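Local coordinates for protein Poly(A) ribonuclease pop2 (Schizosaccharomyces pombe, PDB 2P51) that shortens the poly(A) tails of mRNA from the 3' end, releasing 5'-AMP, as a metal-dependent catalytic subunit of the CCR4-NOT deadenylase complex, at residues L90-E95 / C104-N109; I165-G170 / D205-M210; Y175-M180 / C197-K202; L227-I232 / T245-F250. One frame throughout, in Å; residues are numbered along the deposited sequence. Where two conformers were deposited one is given.

Contact 1 (L90-E95 / C104-N109); sequences LALSDE and CTWQFN
Leu90 and Trp106 face each other through two backbone hydrogen bonds. The Leu90 N to Trp106 O bond is 2.9 Å, and the return bond from Trp106 N to Leu90 O is 2.8 Å and nearly straight at 173°. This is an antiparallel hydrogen-bonded pair. Beyond it, towards Leu92, water takes over. One water donates to both Leu92 O and Cys104 O, at 2.8 Å from each. A second water accepts from Leu92 N and gives a weak bond to Cys104 O. The two waters thus span the gap where the strands part. The segments belong to the beta hairpin of strands 87-93 and 105-109, within the mixed sheet of the DEDD nuclease fold. Apolar contacts line the sheet face that carries Leu90, Trp106 and Phe108. Leu90 CD1 lies 3.8 Å from Phe108 CE2, the two side chains crossing obliquely. Leu92 CD2 is 4.2 Å from Trp106 CZ3, a looser contact. The Trp106 ring turns its edge to Leu90 O, while its NE1 bonds to Glu34 of helix 31-41. Nearer Cys104, Thr105 OG1, anti to its backbone N (chi1 -174°), is thereby set 3.6 Å from Ala91 CB and is bonded to Gly239 O.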
# COMPACT_ATOMS: atom_id res chain seq x y z
N LEU A 90 1.02 6.73 0.06
CA LEU A 90 -0.06 7.03 -0.86
C LEU A 90 0.43 8.05 -1.91
O LEU A 90 0.77 9.16 -1.54
CB LEU A 90 -1.28 7.61 -0.13
CG LEU A 90 -1.94 6.81 0.98
CD1 LEU A 90 -3.10 7.59 1.61
CD2 LEU A 90 -2.41 5.45 0.46
N ALA A 91 0.40 7.65 -3.18
CA ALA A 91 0.84 8.49 -4.28
C ALA A 91 -0.37 8.79 -5.16
O ALA A 91 -0.98 7.89 -5.73
CB ALA A 91 1.94 7.79 -5.07
N LEU A 92 -0.70 10.09 -5.28
CA LEU A 92 -1.86 10.50 -6.06
C LEU A 92 -1.43 10.85 -7.47
O LEU A 92 -0.40 11.47 -7.70
CB LEU A 92 -2.56 11.68 -5.47
CG LEU A 92 -3.58 11.39 -4.33
CD1 LEU A 92 -3.07 10.57 -3.19
CD2 LEU A 92 -4.10 12.77 -3.84
N SER A 93 -2.30 10.47 -8.43
CA SER A 93 -2.12 10.85 -9.81
C SER A 93 -3.49 11.18 -10.39
O SER A 93 -4.52 10.68 -9.94
CB SER A 93 -1.53 9.67 -10.61
OG SER A 93 -0.32 9.12 -10.07
N ASP A 94 -3.45 11.96 -11.47
CA ASP A 94 -4.68 12.09 -12.29
C ASP A 94 -4.79 10.89 -13.21
O ASP A 94 -3.97 9.94 -13.19
CB ASP A 94 -4.74 13.43 -13.03
CG ASP A 94 -3.78 13.56 -14.18
OD1 ASP A 94 -3.08 12.61 -14.60
OD2 ASP A 94 -3.68 14.68 -14.71
N GLU A 95 -5.81 10.88 -14.06
CA GLU A 95 -6.08 9.69 -14.87
C GLU A 95 -5.12 9.51 -16.03
O GLU A 95 -5.20 8.48 -16.76
CB GLU A 95 -7.51 9.86 -15.39
CG GLU A 95 -8.55 9.80 -14.28
CD GLU A 95 -8.94 8.40 -13.87
OE1 GLU A 95 -8.28 7.41 -14.32
OE2 GLU A 95 -9.94 8.30 -13.11
N CYS A 104 4.75 14.26 -4.94
CA CYS A 104 4.70 13.03 -5.74
C CYS A 104 4.06 11.92 -4.90
O CYS A 104 3.44 11.04 -5.48
CB CYS A 104 6.09 12.62 -6.20
SG CYS A 104 7.05 13.81 -7.19
N THR A 105 4.23 11.93 -3.58
CA THR A 105 3.73 10.85 -2.73
C THR A 105 3.74 11.30 -1.27
O THR A 105 4.53 12.18 -0.88
CB THR A 105 4.56 9.57 -2.95
OG1 THR A 105 3.98 8.48 -2.22
CG2 THR A 105 6.00 9.73 -2.45
N TRP A 106 2.88 10.71 -0.43
CA TRP A 106 2.88 10.91 1.01
C TRP A 106 3.35 9.62 1.68
O TRP A 106 2.99 8.52 1.23
CB TRP A 106 1.46 11.19 1.53
CG TRP A 106 1.03 12.62 1.33
CD1 TRP A 106 1.13 13.62 2.28
CD2 TRP A 106 0.47 13.23 0.16
NE1 TRP A 106 0.65 14.80 1.75
CE2 TRP A 106 0.24 14.60 0.48
CE3 TRP A 106 0.13 12.77 -1.12
CZ2 TRP A 106 -0.31 15.50 -0.44
CZ3 TRP A 106 -0.42 13.64 -2.04
CH2 TRP A 106 -0.63 15.00 -1.69
N GLN A 107 4.09 9.81 2.75
CA GLN A 107 4.55 8.69 3.53
C GLN A 107 4.08 8.88 4.98
O GLN A 107 4.57 9.75 5.69
CB GLN A 107 6.07 8.64 3.47
CG GLN A 107 6.73 7.54 4.28
CD GLN A 107 8.14 7.30 3.72
OE1 GLN A 107 8.26 6.41 2.86
NE2 GLN A 107 9.12 8.05 4.20
N PHE A 108 3.14 8.04 5.42
CA PHE A 108 2.58 8.08 6.76
C PHE A 108 3.41 7.17 7.65
O PHE A 108 3.55 5.99 7.31
CB PHE A 108 1.13 7.58 6.73
CG PHE A 108 0.23 8.54 5.96
CD1 PHE A 108 -0.48 9.52 6.65
CD2 PHE A 108 0.11 8.47 4.60
CE1 PHE A 108 -1.28 10.41 5.94
CE2 PHE A 108 -0.69 9.37 3.89
CZ PHE A 108 -1.38 10.37 4.54
N ASN A 109 3.95 7.71 8.73
CA ASN A 109 4.84 6.94 9.61
C ASN A 109 4.16 6.59 10.93
O ASN A 109 3.72 7.53 11.62
CB ASN A 109 6.09 7.81 9.86
CG ASN A 109 6.84 8.07 8.54
OD1 ASN A 109 7.34 7.12 7.91
ND2 ASN A 109 6.86 9.34 8.16
O HOH W 1 2.22 10.39 -7.94
O HOH W 2 0.83 12.35 -4.74

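Contact 2 (I165-G170 / D205-M210); sequences ITFHSG and DIKYIM
Asp205, Lys207 and Phe167 carry most of this contact. It joins the end of strand 163-166 to the start of helix 206-213, with Asp205 as the helix N-cap. Strand 203-205 pairs in parallel with strand 163-166 at the edge of the nuclease sheet, and Ile206 N continues the link to Thr166 O at 2.8 Å. The Asp205 carboxylate serves both segments. Its OD1 accepts from Lys207 N, a capping bond, and from His168 N at 2.8 Å; the two donors reach OD1 from opposite faces of the carboxylate plane. A weaker capping bond comes from Tyr208 N. Its OD2 takes Ser169 N and Ser169 OG, both from above one face of that plane. Tyr270 N also bonds to OD2. Donors sit on both oxygens, which probably fixes the rotation of the group and stabilises its negative charge. Lys207 lays its aliphatic chain on the Phe167 ring. CB stands 4.1 Å from the ring centroid, 11° off the normal, a CH-pi contact. A bend at chi2 (79°) places CD at 3.6 Å from Phe167 CZ. At the edge of the ring, in its plane, Ile206 CG2 lies 3.7 Å from Phe167 CD1.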
# COMPACT_ATOMS: atom_id res chain seq x y z
N ILE A 165 -4.28 1.57 -6.84
CA ILE A 165 -3.25 0.81 -7.57
C ILE A 165 -2.28 0.23 -6.57
O ILE A 165 -1.81 0.95 -5.69
CB ILE A 165 -2.49 1.72 -8.55
CG1 ILE A 165 -3.41 2.52 -9.43
CG2 ILE A 165 -1.47 0.87 -9.35
CD1 ILE A 165 -4.34 1.65 -10.28
N THR A 166 -1.99 -1.09 -6.69
CA THR A 166 -1.15 -1.76 -5.70
C THR A 166 -0.23 -2.71 -6.43
O THR A 166 -0.30 -2.84 -7.65
CB THR A 166 -2.03 -2.53 -4.68
OG1 THR A 166 -2.79 -3.50 -5.42
CG2 THR A 166 -3.00 -1.58 -3.93
N PHE A 167 0.64 -3.38 -5.65
CA PHE A 167 1.51 -4.40 -6.25
C PHE A 167 1.64 -5.53 -5.23
O PHE A 167 2.17 -5.29 -4.11
CB PHE A 167 2.88 -3.79 -6.60
CG PHE A 167 3.82 -4.81 -7.25
CD1 PHE A 167 3.86 -4.92 -8.62
CD2 PHE A 167 4.67 -5.61 -6.45
CE1 PHE A 167 4.69 -5.84 -9.27
CE2 PHE A 167 5.45 -6.57 -7.07
CZ PHE A 167 5.46 -6.67 -8.46
N HIS A 168 1.23 -6.74 -5.59
CA HIS A 168 1.34 -7.94 -4.73
C HIS A 168 0.74 -7.61 -3.37
O HIS A 168 1.40 -7.57 -2.31
CB HIS A 168 2.80 -8.37 -4.63
CG HIS A 168 3.01 -9.81 -4.28
ND1 HIS A 168 2.11 -10.55 -3.53
CD2 HIS A 168 4.03 -10.66 -4.58
CE1 HIS A 168 2.59 -11.79 -3.39
NE2 HIS A 168 3.77 -11.87 -4.02
N SER A 169 -0.54 -7.30 -3.43
CA SER A 169 -1.19 -6.41 -2.50
C SER A 169 -1.85 -7.06 -1.29
O SER A 169 -2.45 -6.31 -0.52
CB SER A 169 -2.32 -5.62 -3.24
OG SER A 169 -3.26 -6.63 -3.68
N GLY A 170 -1.80 -8.38 -1.07
CA GLY A 170 -2.58 -9.00 0.02
C GLY A 170 -2.26 -8.37 1.36
O GLY A 170 -3.16 -7.96 2.11
N ASP A 205 -4.20 -4.70 -9.06
CA ASP A 205 -2.95 -5.22 -8.50
C ASP A 205 -2.00 -5.43 -9.67
O ASP A 205 -2.23 -6.35 -10.47
CB ASP A 205 -3.21 -6.50 -7.70
CG ASP A 205 -1.95 -7.04 -7.04
OD1 ASP A 205 -0.81 -6.75 -7.53
OD2 ASP A 205 -2.06 -7.79 -6.04
N ILE A 206 -0.96 -4.61 -9.76
CA ILE A 206 -0.02 -4.70 -10.90
C ILE A 206 0.65 -6.07 -10.95
O ILE A 206 1.01 -6.50 -12.05
CB ILE A 206 1.03 -3.58 -10.80
CG1 ILE A 206 0.41 -2.19 -10.98
CG2 ILE A 206 2.21 -3.77 -11.77
CD1 ILE A 206 1.40 -1.07 -10.65
N LYS A 207 0.85 -6.73 -9.80
CA LYS A 207 1.44 -8.07 -9.84
C LYS A 207 0.50 -9.07 -10.49
O LYS A 207 0.91 -9.97 -11.25
CB LYS A 207 1.76 -8.58 -8.43
CG LYS A 207 2.44 -9.97 -8.42
CD LYS A 207 3.91 -9.95 -8.75
CE LYS A 207 4.45 -11.40 -8.78
NZ LYS A 207 5.81 -11.37 -9.40
N TYR A 208 -0.79 -8.94 -10.16
CA TYR A 208 -1.75 -9.79 -10.83
C TYR A 208 -1.71 -9.53 -12.34
O TYR A 208 -1.70 -10.42 -13.18
CB TYR A 208 -3.17 -9.53 -10.29
CG TYR A 208 -4.24 -10.26 -11.10
CD1 TYR A 208 -4.48 -11.61 -10.83
CD2 TYR A 208 -4.99 -9.64 -12.12
CE1 TYR A 208 -5.44 -12.29 -11.56
CE2 TYR A 208 -5.94 -10.33 -12.85
CZ TYR A 208 -6.16 -11.67 -12.55
OH TYR A 208 -7.10 -12.39 -13.25
N ILE A 209 -1.72 -8.24 -12.73
CA ILE A 209 -1.72 -7.90 -14.15
C ILE A 209 -0.45 -8.42 -14.83
O ILE A 209 -0.54 -9.11 -15.87
CB ILE A 209 -1.87 -6.38 -14.35
CG1 ILE A 209 -3.15 -5.82 -13.77
CG2 ILE A 209 -1.73 -6.08 -15.85
CD1 ILE A 209 -3.29 -4.31 -13.80
N MET A 210 0.73 -8.14 -14.23
CA MET A 210 1.97 -8.48 -14.91
C MET A 210 2.19 -9.99 -14.88
O MET A 210 2.50 -10.55 -15.94
CB MET A 210 3.19 -7.75 -14.34
CG MET A 210 3.10 -6.25 -14.60
SD MET A 210 3.35 -5.93 -16.37
CE MET A 210 5.16 -6.01 -16.42

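Contact 3 (Y175-M180 / C197-K202); sequences YLLKAM and CIYFPK
Met180 CG is anti to its carbonyl carbon (chi1 -73°), and a bend at chi3 (-61°) sets CE between Tyr199 and Phe200. This methyl is the hub of the contact. It lies 3.7 Å from Phe200 CZ, the two side chains meeting tip to tip. It is also 3.8 Å from Tyr199 CD1. Met180 and Tyr199 slide past each other in opposite directions, with SD 4.7 Å from the ring centroid and obliquely placed, a Met-aromatic contact. Leu177 CD1 reaches the same ring, 3.8 Å from Tyr199 CD2, the side chains crossing at about a right angle. Leu176 CD2 meets Phe200 CZ at 4.0 Å. The contact packs helix 170-181 against the end of helix 189-199, where Phe200 is the first residue to leave helical geometry. Trp164 meets the Phe200 ring edge-to-face, and helix 144-152 also touches Met180. An alanine in place of Tyr199 would probably leave Leu177 CD1 and the Met180 sulfur without their aromatic partner and open a gap between the helices. All contacts between the segments are apolar or sulfur-aromatic, so the fit of shapes, rather than directed polar bonds, probably sets how they meet.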
# COMPACT_ATOMS: atom_id res chain seq x y z
N TYR A 175 -3.40 -4.53 5.75
CA TYR A 175 -3.02 -3.55 6.79
C TYR A 175 -3.94 -2.33 6.75
O TYR A 175 -4.24 -1.80 7.83
CB TYR A 175 -1.56 -3.12 6.61
CG TYR A 175 -0.65 -4.03 7.44
CD1 TYR A 175 0.20 -4.97 6.91
CD2 TYR A 175 -0.73 -3.88 8.81
CE1 TYR A 175 1.02 -5.78 7.70
CE2 TYR A 175 0.06 -4.68 9.60
CZ TYR A 175 0.92 -5.62 9.07
OH TYR A 175 1.67 -6.38 9.93
N LEU A 176 -4.38 -1.93 5.57
CA LEU A 176 -5.28 -0.77 5.53
C LEU A 176 -6.64 -1.19 6.07
O LEU A 176 -7.28 -0.40 6.80
CB LEU A 176 -5.43 -0.14 4.14
CG LEU A 176 -4.42 1.01 3.88
CD1 LEU A 176 -3.02 0.44 3.75
CD2 LEU A 176 -4.85 1.82 2.67
N LEU A 177 -7.06 -2.43 5.72
CA LEU A 177 -8.38 -2.80 6.32
C LEU A 177 -8.31 -2.93 7.82
O LEU A 177 -9.24 -2.52 8.55
CB LEU A 177 -8.91 -4.09 5.67
CG LEU A 177 -10.36 -4.47 6.00
CD1 LEU A 177 -11.34 -3.54 5.28
CD2 LEU A 177 -10.66 -5.92 5.66
N LYS A 178 -7.23 -3.49 8.34
CA LYS A 178 -7.01 -3.58 9.79
C LYS A 178 -7.05 -2.20 10.43
O LYS A 178 -7.64 -1.93 11.48
CB LYS A 178 -5.66 -4.26 10.07
CG LYS A 178 -5.17 -4.17 11.49
CD LYS A 178 -3.81 -4.84 11.68
CE LYS A 178 -3.36 -4.76 13.16
NZ LYS A 178 -1.90 -5.18 13.24
N ALA A 179 -6.39 -1.21 9.83
CA ALA A 179 -6.38 0.13 10.37
C ALA A 179 -7.81 0.68 10.39
O ALA A 179 -8.28 1.21 11.41
CB ALA A 179 -5.50 1.04 9.54
N MET A 180 -8.53 0.55 9.28
CA MET A 180 -9.87 1.16 9.28
C MET A 180 -10.85 0.46 10.20
O MET A 180 -11.74 1.13 10.72
CB MET A 180 -10.40 1.16 7.84
CG MET A 180 -9.67 2.22 7.01
SD MET A 180 -10.35 2.34 5.34
CE MET A 180 -10.04 0.69 4.74
N CYS A 197 -13.64 -5.04 -1.05
CA CYS A 197 -14.18 -4.40 -2.27
C CYS A 197 -15.24 -3.35 -1.97
O CYS A 197 -15.64 -2.54 -2.79
CB CYS A 197 -14.69 -5.49 -3.24
SG CYS A 197 -13.25 -6.42 -3.92
N ILE A 198 -15.71 -3.30 -0.70
CA ILE A 198 -16.61 -2.14 -0.39
C ILE A 198 -15.80 -0.88 -0.13
O ILE A 198 -16.14 0.22 -0.56
CB ILE A 198 -17.50 -2.53 0.79
CG1 ILE A 198 -18.53 -3.61 0.42
CG2 ILE A 198 -18.16 -1.31 1.44
CD1 ILE A 198 -19.19 -4.21 1.65
N TYR A 199 -14.69 -1.02 0.63
CA TYR A 199 -13.84 0.14 0.87
C TYR A 199 -13.01 0.56 -0.34
O TYR A 199 -12.76 1.77 -0.49
CB TYR A 199 -12.87 -0.15 2.05
CG TYR A 199 -13.58 -0.12 3.38
CD1 TYR A 199 -13.74 1.08 4.11
CD2 TYR A 199 -14.10 -1.30 3.91
CE1 TYR A 199 -14.40 1.07 5.34
CE2 TYR A 199 -14.76 -1.31 5.14
CZ TYR A 199 -14.92 -0.11 5.84
OH TYR A 199 -15.57 -0.15 7.06
N PHE A 200 -12.59 -0.40 -1.17
CA PHE A 200 -11.77 -0.14 -2.34
C PHE A 200 -12.50 -0.71 -3.57
O PHE A 200 -12.09 -1.73 -4.12
CB PHE A 200 -10.40 -0.82 -2.22
CG PHE A 200 -9.70 -0.40 -0.91
CD1 PHE A 200 -8.97 0.78 -0.85
CD2 PHE A 200 -9.75 -1.20 0.23
CE1 PHE A 200 -8.30 1.17 0.30
CE2 PHE A 200 -9.10 -0.81 1.40
CZ PHE A 200 -8.36 0.39 1.44
N PRO A 201 -13.61 -0.10 -3.98
CA PRO A 201 -14.44 -0.70 -5.00
C PRO A 201 -13.80 -0.78 -6.38
O PRO A 201 -14.29 -1.56 -7.21
CB PRO A 201 -15.67 0.21 -5.04
CG PRO A 201 -15.17 1.53 -4.49
CD PRO A 201 -14.20 1.15 -3.40
N LYS A 202 -12.76 0.00 -6.65
CA LYS A 202 -12.07 -0.05 -7.94
C LYS A 202 -10.58 -0.12 -7.69
O LYS A 202 -9.98 0.89 -7.30
CB LYS A 202 -12.42 1.19 -8.75
CG LYS A 202 -11.68 1.32 -10.08
CD LYS A 202 -12.28 2.39 -10.99
CE LYS A 202 -11.66 2.28 -12.36
NZ LYS A 202 -10.75 3.36 -12.77

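Contact 4 (L227-I232 / T245-F250); sequences LQIHRI and TARIFF
The loop that follows helix 220-226 runs back along helix 238-257, the helix that carries the metal ligand Asp241. A Schellman motif ends helix 220-226, with Gln228 at positive phi as its C-prime residue, and the chain then lays Ile229 on the long helix. Ile229 uses two branches. Its CD1 lies 3.8 Å from Ile248 CA and 3.9 Å from Ile248 CG1. Its CG2 meets Arg247 CB at 3.8 Å. The Arg247 chain is extended from CG to NE (chi2 -180°, chi3 154°), which carries NE away from the helix, toward the far part of the loop. There the Ile232 and Arg247 side chains cross at about a right angle, with Ile232 CG1 3.7 Å from Arg247 NH1. His230 O lies at the edge of the guanidinium, in its plane. A water joins the three groups: it donates to His230 O at 2.8 Å, accepts from Ile232 N at 3.3 Å and takes a weak bond from Arg247 NH1. A leucine in place of Arg247 would probably leave this water without its guanidinium donor and remove the cover that NH1 and NH2 give Ile232. Between His230 and Ile232, Arg231 points away from the helix segment and salt-bridges Asp241. The loop is thus held by isoleucine packing near Ile248 and a water bridge with a weak Arg247 arm, so apolar contacts probably carry most of the hold.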
# COMPACT_ATOMS: atom_id res chain seq x y z
N LEU A 227 11.54 -1.12 -17.66
CA LEU A 227 10.85 -0.07 -18.39
C LEU A 227 11.57 1.27 -18.32
O LEU A 227 10.98 2.26 -18.78
CB LEU A 227 9.41 0.05 -17.85
CG LEU A 227 8.56 -1.22 -17.98
CD1 LEU A 227 7.22 -1.01 -17.24
CD2 LEU A 227 8.33 -1.60 -19.43
N GLN A 228 12.77 1.31 -17.78
CA GLN A 228 13.49 2.58 -17.63
C GLN A 228 12.67 3.63 -16.89
O GLN A 228 12.70 4.81 -17.26
CB GLN A 228 13.89 3.18 -18.98
CG GLN A 228 14.32 2.11 -19.98
CD GLN A 228 14.98 2.80 -21.16
OE1 GLN A 228 14.35 3.55 -21.90
NE2 GLN A 228 16.28 2.53 -21.30
N ILE A 229 11.96 3.22 -15.86
CA ILE A 229 11.29 4.19 -14.99
C ILE A 229 12.15 4.49 -13.77
O ILE A 229 12.58 3.61 -13.04
CB ILE A 229 9.92 3.66 -14.57
CG1 ILE A 229 8.97 3.52 -15.78
CG2 ILE A 229 9.36 4.50 -13.43
CD1 ILE A 229 7.82 2.57 -15.51
N HIS A 230 12.43 5.76 -13.52
CA HIS A 230 13.35 6.04 -12.40
C HIS A 230 12.59 6.16 -11.09
O HIS A 230 11.51 6.73 -11.01
CB HIS A 230 14.14 7.30 -12.71
CG HIS A 230 14.79 8.04 -11.60
ND1 HIS A 230 16.05 7.71 -11.11
CD2 HIS A 230 14.41 9.12 -10.86
CE1 HIS A 230 16.39 8.54 -10.13
NE2 HIS A 230 15.41 9.41 -9.95
N ARG A 231 13.22 5.61 -10.06
CA ARG A 231 12.76 5.75 -8.71
C ARG A 231 13.19 7.08 -8.10
O ARG A 231 14.34 7.51 -8.16
CB ARG A 231 13.33 4.61 -7.84
CG ARG A 231 12.84 4.74 -6.38
CD ARG A 231 13.47 3.67 -5.53
NE ARG A 231 12.89 2.32 -5.65
CZ ARG A 231 11.79 1.90 -5.06
NH1 ARG A 231 11.04 2.69 -4.27
NH2 ARG A 231 11.42 0.64 -5.28
N ILE A 232 12.24 7.76 -7.49
CA ILE A 232 12.51 8.93 -6.69
C ILE A 232 12.46 8.46 -5.24
O ILE A 232 11.44 7.86 -4.87
CB ILE A 232 11.47 10.04 -6.96
CG1 ILE A 232 11.54 10.64 -8.36
CG2 ILE A 232 11.57 11.14 -5.89
CD1 ILE A 232 10.79 11.92 -8.63
N THR A 245 5.10 2.44 -7.96
CA THR A 245 3.92 1.68 -8.32
C THR A 245 3.05 2.50 -9.27
O THR A 245 2.61 1.99 -10.33
CB THR A 245 3.12 1.29 -7.07
OG1 THR A 245 3.97 0.41 -6.27
CG2 THR A 245 1.87 0.48 -7.38
N ALA A 246 2.80 3.75 -8.92
CA ALA A 246 1.97 4.60 -9.82
C ALA A 246 2.60 4.70 -11.20
O ALA A 246 1.96 4.56 -12.27
CB ALA A 246 1.83 5.99 -9.24
N ARG A 247 3.91 4.99 -11.21
CA ARG A 247 4.55 5.21 -12.52
C ARG A 247 4.55 3.93 -13.35
O ARG A 247 4.31 4.00 -14.57
CB ARG A 247 5.98 5.75 -12.33
CG ARG A 247 5.92 7.07 -11.56
CD ARG A 247 7.28 7.66 -11.35
NE ARG A 247 7.04 9.11 -11.20
CZ ARG A 247 8.06 9.95 -11.01
NH1 ARG A 247 9.28 9.40 -10.95
NH2 ARG A 247 7.74 11.23 -10.89
N ILE A 248 4.80 2.77 -12.76
CA ILE A 248 4.73 1.52 -13.52
C ILE A 248 3.31 1.27 -14.06
O ILE A 248 3.12 0.80 -15.20
CB ILE A 248 5.25 0.35 -12.67
CG1 ILE A 248 6.78 0.40 -12.44
CG2 ILE A 248 4.86 -0.99 -13.28
CD1 ILE A 248 7.08 -0.48 -11.22
N PHE A 249 2.31 1.59 -13.21
CA PHE A 249 0.93 1.35 -13.67
C PHE A 249 0.65 2.10 -14.96
O PHE A 249 0.14 1.52 -15.92
CB PHE A 249 -0.10 1.75 -12.59
CG PHE A 249 -1.54 1.66 -13.13
CD1 PHE A 249 -2.15 0.43 -13.28
CD2 PHE A 249 -2.23 2.83 -13.47
CE1 PHE A 249 -3.46 0.36 -13.76
CE2 PHE A 249 -3.53 2.75 -13.95
CZ PHE A 249 -4.14 1.52 -14.10
N PHE A 250 0.99 3.40 -15.01
CA PHE A 250 0.61 4.17 -16.22
C PHE A 250 1.42 3.68 -17.42
O PHE A 250 0.91 3.66 -18.56
CB PHE A 250 0.75 5.67 -15.98
CG PHE A 250 -0.39 6.12 -15.05
CD1 PHE A 250 -1.65 6.32 -15.58
CD2 PHE A 250 -0.17 6.33 -13.68
CE1 PHE A 250 -2.71 6.72 -14.77
CE2 PHE A 250 -1.21 6.76 -12.88
CZ PHE A 250 -2.46 6.96 -13.42
O HOH W 3 9.48 7.26 -9.22

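Contacts 1 and 2 reach the same mixed sheet, with centres about 17 Å apart. Helix 238-257 ties them together through contact 4. Phe250 CE2 packs 3.7 Å from Ser93 CB of contact 1, and Phe249 CB lies 3.6 Å from Ile165 CG2 of contact 2. Contact 3 is nested in the chain between the two segments of contact 2. It sits across the centre of the chain from contact 4, about 24 Å away between centres. The magnesium ions are held by Asp51, Glu53, Asp172 and Asp241. Phe167 of contact 2 lies about 6 Å from a magnesium ion, Leu176 of contact 3 about 9 Å, and Thr105 and Ile248 about 11 Å, measured from their side chains.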